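Local coordinates for protein NADH:ubiquinone oxidoreductase, Na translocating, F subunit (Porphyromonas gingivalis, PDB 2R6H) that is a flavoprotein subunit with an FAD-binding domain and an NAD-binding domain of the ferredoxin reductase type, at residues 155-168 / 184-196. Numbering follows the deposited sequence.
Sequences TDAEMLYIGGGAGM and TGRKVSYWYGARS
M159 to G163 pair in parallel with V188 to Y192. These are the two strands of a beta-alpha-beta unit joined by helix 168-181, in the five-stranded parallel sheet of the NAD-binding domain. Six backbone hydrogen bonds run from M159 N to K187 O at one end to G193 N to G163 O at the other. Strand 256-261 pairs with the far edge of 158-164.

Polar contacts gather at the N-terminal ends of the strands. R186 NH1 donates to A157 O at 2.8 Å, nearly straight (169°). The oxygen lies in the guanidinium plane, while the donor stands above the carbonyl plane. The same NH1 makes a salt bridge with E257. The selenomethionine M159 lays CE over one guanidinium face, and the backbone carbonyl of T155 lies over the opposite face. Next to this, E158 OE2 and K187 NZ form a salt bridge of 3.0 Å. Their chains run side by side, and Y246 OH bonds to both groups.

Apolar contacts lie on both faces of this strand pair. On the face of L160 and W191, L160 CD2 meets W191 CD1 at 3.5 Å; helix 238-247 covers W191 and I162. On the face of Y161 and Y190, which helix 168-181 covers, Y161 CB packs on Y190 CD1. V188 CG1 lies against Y161 CD1 at 3.9 Å. The Y161 hydroxyl bonds to Q174.

The glycine-rich turn G163 to G167 carries A166, which touches FAD. Beyond it, the selenomethionine M168 makes Met-aromatic contacts with Y190 and Y192. Its SE sits at the Y190 ring edge, 3.4 Å from Y190 OH. Y192 has CG anti to its backbone N (chi1 179°), and its ring reaches back to the turn. There Y192 OH donates to G165 O at 3.0 Å, with that oxygen in the ring plane.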
loop_
_atom_site.group_PDB
_atom_site.type_symbol
_atom_site.label_atom_id
_atom_site.label_comp_id
_atom_site.label_asym_id
_atom_site.label_seq_id
_atom_site.Cartn_x
_atom_site.Cartn_y
_atom_site.Cartn_z
ATOM N N THR A 155 -0.073 -11.815 -20.587
ATOM C CA THR A 155 -1.053 -11.552 -21.636
ATOM C C THR A 155 -0.695 -10.278 -22.395
ATOM O O THR A 155 0.229 -9.557 -22.015
ATOM C CB THR A 155 -2.471 -11.408 -21.053
ATOM O OG1 THR A 155 -2.593 -12.222 -19.880
ATOM C CG2 THR A 155 -3.515 -11.837 -22.073
ATOM N N ASP A 156 -1.429 -10.004 -23.470
ATOM C CA ASP A 156 -1.432 -8.677 -24.078
ATOM C C ASP A 156 -2.615 -7.853 -23.580
ATOM O O ASP A 156 -2.842 -6.731 -24.035
ATOM C CB ASP A 156 -1.469 -8.789 -25.603
ATOM C CG ASP A 156 -0.295 -9.571 -26.158
ATOM O OD1 ASP A 156 0.833 -9.391 -25.653
ATOM O OD2 ASP A 156 -0.499 -10.367 -27.100
ATOM N N ALA A 157 -3.362 -8.420 -22.639
ATOM C CA ALA A 157 -4.628 -7.832 -22.178
ATOM C C ALA A 157 -4.492 -6.421 -21.603
ATOM O O ALA A 157 -3.419 -6.031 -21.147
ATOM C CB ALA A 157 -5.259 -8.741 -21.147
ATOM N N GLU A 158 -5.577 -5.654 -21.607
ATOM C CA GLU A 158 -5.551 -4.379 -20.902
ATOM C C GLU A 158 -5.452 -4.634 -19.408
ATOM O O GLU A 158 -6.054 -5.570 -18.900
ATOM C CB GLU A 158 -6.802 -3.547 -21.191
ATOM C CG GLU A 158 -6.809 -2.208 -20.461
ATOM C CD GLU A 158 -8.055 -1.365 -20.731
ATOM O OE1 GLU A 158 -8.831 -1.696 -21.667
ATOM O OE2 GLU A 158 -8.243 -0.358 -19.998
HETATM N N MSE A 159 -4.693 -3.802 -18.708
HETATM C CA MSE A 159 -4.636 -3.889 -17.265
HETATM C C MSE A 159 -5.293 -2.668 -16.633
HETATM O O MSE A 159 -5.111 -1.535 -17.090
HETATM C CB MSE A 159 -3.192 -3.990 -16.790
HETATM C CG MSE A 159 -2.287 -4.820 -17.686
HETATM SE SE MSE A 159 -0.592 -5.343 -16.824
HETATM C CE MSE A 159 0.642 -4.987 -18.314
ATOM N N LEU A 160 -6.064 -2.916 -15.580
ATOM C CA LEU A 160 -6.620 -1.854 -14.753
ATOM C C LEU A 160 -6.254 -2.104 -13.296
ATOM O O LEU A 160 -6.714 -3.078 -12.700
ATOM C CB LEU A 160 -8.136 -1.802 -14.900
ATOM C CG LEU A 160 -8.835 -0.485 -14.550
ATOM C CD1 LEU A 160 -10.203 -0.413 -15.223
ATOM C CD2 LEU A 160 -8.957 -0.325 -13.043
ATOM N N TYR A 161 -5.418 -1.233 -12.732
ATOM C CA TYR A 161 -4.996 -1.340 -11.336
ATOM C C TYR A 161 -5.885 -0.512 -10.420
ATOM O O TYR A 161 -6.193 0.639 -10.715
ATOM C CB TYR A 161 -3.542 -0.893 -11.186
ATOM C CG TYR A 161 -2.548 -1.941 -11.611
ATOM C CD1 TYR A 161 -2.172 -2.076 -12.939
ATOM C CD2 TYR A 161 -1.992 -2.807 -10.680
ATOM C CE1 TYR A 161 -1.272 -3.045 -13.321
ATOM C CE2 TYR A 161 -1.089 -3.777 -11.053
ATOM C CZ TYR A 161 -0.730 -3.892 -12.372
ATOM O OH TYR A 161 0.174 -4.865 -12.730
ATOM N N ILE A 162 -6.302 -1.103 -9.311
ATOM C CA ILE A 162 -7.161 -0.419 -8.356
ATOM C C ILE A 162 -6.507 -0.474 -6.988
ATOM O O ILE A 162 -6.513 -1.520 -6.349
ATOM C CB ILE A 162 -8.526 -1.128 -8.205
ATOM C CG1 ILE A 162 -9.210 -1.322 -9.556
ATOM C CG2 ILE A 162 -9.422 -0.355 -7.256
ATOM C CD1 ILE A 162 -10.556 -1.978 -9.446
ATOM N N GLY A 163 -5.950 0.628 -6.512
ATOM C CA GLY A 163 -5.321 0.589 -5.210
ATOM C C GLY A 163 -6.026 1.422 -4.165
ATOM O O GLY A 163 -6.701 2.396 -4.499
ATOM N N GLY A 164 -5.860 1.040 -2.900
ATOM C CA GLY A 164 -6.308 1.843 -1.772
ATOM C C GLY A 164 -5.382 1.662 -0.576
ATOM O O GLY A 164 -4.888 0.559 -0.351
ATOM N N GLY A 165 -5.127 2.730 0.184
ATOM C CA GLY A 165 -4.308 2.615 1.382
ATOM C C GLY A 165 -2.940 2.028 1.100
ATOM O O GLY A 165 -2.380 2.271 0.037
ATOM N N ALA A 166 -2.410 1.264 2.048
ATOM C CA ALA A 166 -1.064 0.716 1.927
ATOM C C ALA A 166 -0.990 -0.329 0.819
ATOM O O ALA A 166 0.068 -0.904 0.564
ATOM C CB ALA A 166 -0.614 0.119 3.253
ATOM N N GLY A 167 -2.121 -0.568 0.163
ATOM C CA GLY A 167 -2.157 -1.428 -1.005
ATOM C C GLY A 167 -1.424 -0.829 -2.190
ATOM O O GLY A 167 -1.406 -1.405 -3.277
HETATM N N MSE A 168 -0.818 0.335 -1.977
HETATM C CA MSE A 168 0.054 0.938 -2.977
HETATM C C MSE A 168 1.237 0.030 -3.297
HETATM O O MSE A 168 1.784 0.072 -4.399
HETATM C CB MSE A 168 0.554 2.303 -2.498
HETATM C CG MSE A 168 0.083 3.470 -3.351
HETATM SE SE MSE A 168 1.083 3.636 -5.017
HETATM C CE MSE A 168 0.222 5.234 -5.729
ATOM N N THR A 184 6.848 -1.970 -21.215
ATOM C CA THR A 184 5.758 -2.675 -21.881
ATOM C C THR A 184 4.949 -1.830 -22.835
ATOM O O THR A 184 4.937 -0.598 -22.762
ATOM C CB THR A 184 4.765 -3.277 -20.883
ATOM O OG1 THR A 184 3.703 -3.911 -21.611
ATOM C CG2 THR A 184 4.193 -2.194 -19.971
ATOM N N GLY A 185 4.255 -2.516 -23.728
ATOM C CA GLY A 185 3.419 -1.845 -24.701
ATOM C C GLY A 185 1.965 -2.122 -24.403
ATOM O O GLY A 185 1.075 -1.715 -25.152
ATOM N N ARG A 186 1.729 -2.836 -23.311
ATOM C CA ARG A 186 0.379 -3.068 -22.845
ATOM C C ARG A 186 -0.278 -1.748 -22.431
ATOM O O ARG A 186 0.416 -0.790 -22.078
ATOM C CB ARG A 186 0.409 -4.025 -21.664
ATOM C CG ARG A 186 0.664 -5.441 -22.061
ATOM C CD ARG A 186 -0.382 -6.314 -21.419
ATOM N NE ARG A 186 0.157 -7.186 -20.392
ATOM C CZ ARG A 186 -0.580 -7.786 -19.468
ATOM N NH1 ARG A 186 -1.896 -7.585 -19.413
ATOM N NH2 ARG A 186 0.009 -8.575 -18.583
ATOM N N LYS A 187 -1.608 -1.697 -22.484
ATOM C CA LYS A 187 -2.352 -0.550 -21.988
ATOM C C LYS A 187 -2.675 -0.739 -20.507
ATOM O O LYS A 187 -3.200 -1.775 -20.096
ATOM C CB LYS A 187 -3.620 -0.341 -22.799
ATOM C CG LYS A 187 -4.497 0.774 -22.273
ATOM C CD LYS A 187 -5.090 1.579 -23.424
ATOM C CE LYS A 187 -6.318 2.347 -22.977
ATOM N NZ LYS A 187 -7.235 1.465 -22.213
ATOM N N VAL A 188 -2.340 0.264 -19.707
ATOM C CA VAL A 188 -2.326 0.099 -18.260
ATOM C C VAL A 188 -2.828 1.350 -17.560
ATOM O O VAL A 188 -2.237 2.414 -17.699
ATOM C CB VAL A 188 -0.883 -0.192 -17.733
ATOM C CG1 VAL A 188 -0.900 -0.360 -16.230
ATOM C CG2 VAL A 188 -0.281 -1.426 -18.391
ATOM N N SER A 189 -3.910 1.233 -16.805
ATOM C CA SER A 189 -4.337 2.340 -15.964
ATOM C C SER A 189 -4.227 1.949 -14.490
ATOM O O SER A 189 -4.422 0.785 -14.123
ATOM C CB SER A 189 -5.768 2.770 -16.304
ATOM O OG SER A 189 -6.708 1.729 -16.070
ATOM N N TYR A 190 -3.906 2.922 -13.646
ATOM C CA TYR A 190 -3.876 2.709 -12.203
ATOM C C TYR A 190 -4.792 3.725 -11.542
ATOM O O TYR A 190 -4.580 4.918 -11.676
ATOM C CB TYR A 190 -2.454 2.876 -11.694
ATOM C CG TYR A 190 -2.276 2.666 -10.218
ATOM C CD1 TYR A 190 -3.131 1.860 -9.503
ATOM C CD2 TYR A 190 -1.222 3.253 -9.540
ATOM C CE1 TYR A 190 -2.954 1.660 -8.146
ATOM C CE2 TYR A 190 -1.032 3.049 -8.190
ATOM C CZ TYR A 190 -1.898 2.255 -7.492
ATOM O OH TYR A 190 -1.717 2.056 -6.135
ATOM N N TRP A 191 -5.822 3.253 -10.856
ATOM C CA TRP A 191 -6.757 4.125 -10.160
ATOM C C TRP A 191 -6.566 3.966 -8.666
ATOM O O TRP A 191 -6.969 2.955 -8.101
ATOM C CB TRP A 191 -8.194 3.743 -10.515
ATOM C CG TRP A 191 -8.502 3.868 -11.969
ATOM C CD1 TRP A 191 -8.054 3.062 -12.975
ATOM C CD2 TRP A 191 -9.319 4.857 -12.590
ATOM N NE1 TRP A 191 -8.541 3.490 -14.185
ATOM C CE2 TRP A 191 -9.321 4.594 -13.971
ATOM C CE3 TRP A 191 -10.057 5.936 -12.112
ATOM C CZ2 TRP A 191 -10.031 5.371 -14.873
ATOM C CZ3 TRP A 191 -10.756 6.702 -13.006
ATOM C CH2 TRP A 191 -10.739 6.419 -14.369
ATOM N N TYR A 192 -5.961 4.949 -8.017
ATOM C CA TYR A 192 -5.719 4.860 -6.574
ATOM C C TYR A 192 -6.659 5.760 -5.783
ATOM O O TYR A 192 -6.779 6.943 -6.073
ATOM C CB TYR A 192 -4.270 5.238 -6.260
ATOM C CG TYR A 192 -3.916 5.191 -4.788
ATOM C CD1 TYR A 192 -3.521 4.000 -4.186
ATOM C CD2 TYR A 192 -3.963 6.335 -4.002
ATOM C CE1 TYR A 192 -3.191 3.952 -2.838
ATOM C CE2 TYR A 192 -3.635 6.297 -2.663
ATOM C CZ TYR A 192 -3.250 5.107 -2.088
ATOM O OH TYR A 192 -2.934 5.077 -0.757
ATOM N N GLY A 193 -7.312 5.207 -4.773
ATOM C CA GLY A 193 -8.209 6.000 -3.955
ATOM C C GLY A 193 -7.648 6.386 -2.600
ATOM O O GLY A 193 -7.175 5.546 -1.840
ATOM N N ALA A 194 -7.697 7.671 -2.289
ATOM C CA ALA A 194 -7.235 8.146 -0.994
ATOM C C ALA A 194 -8.321 9.015 -0.376
ATOM O O ALA A 194 -9.149 9.572 -1.089
ATOM C CB ALA A 194 -5.928 8.919 -1.145
ATOM N N ARG A 195 -8.334 9.135 0.944
ATOM C CA ARG A 195 -9.398 9.912 1.554
ATOM C C ARG A 195 -9.321 11.401 1.179
ATOM O O ARG A 195 -10.325 11.975 0.790
ATOM C CB ARG A 195 -9.517 9.658 3.063
ATOM C CG ARG A 195 -9.061 10.771 3.971
ATOM C CD ARG A 195 -9.239 10.386 5.447
ATOM N NE ARG A 195 -10.538 10.804 5.990
ATOM C CZ ARG A 195 -11.499 9.981 6.427
ATOM N NH1 ARG A 195 -11.336 8.656 6.406
ATOM N NH2 ARG A 195 -12.636 10.489 6.899
ATOM N N SER A 196 -8.138 12.009 1.245
ATOM C CA SER A 196 -7.959 13.419 0.843
ATOM C C SER A 196 -6.616 13.712 0.172
ATOM O O SER A 196 -5.732 12.857 0.138
ATOM C CB SER A 196 -8.098 14.357 2.045
ATOM O OG SER A 196 -6.885 14.418 2.787
#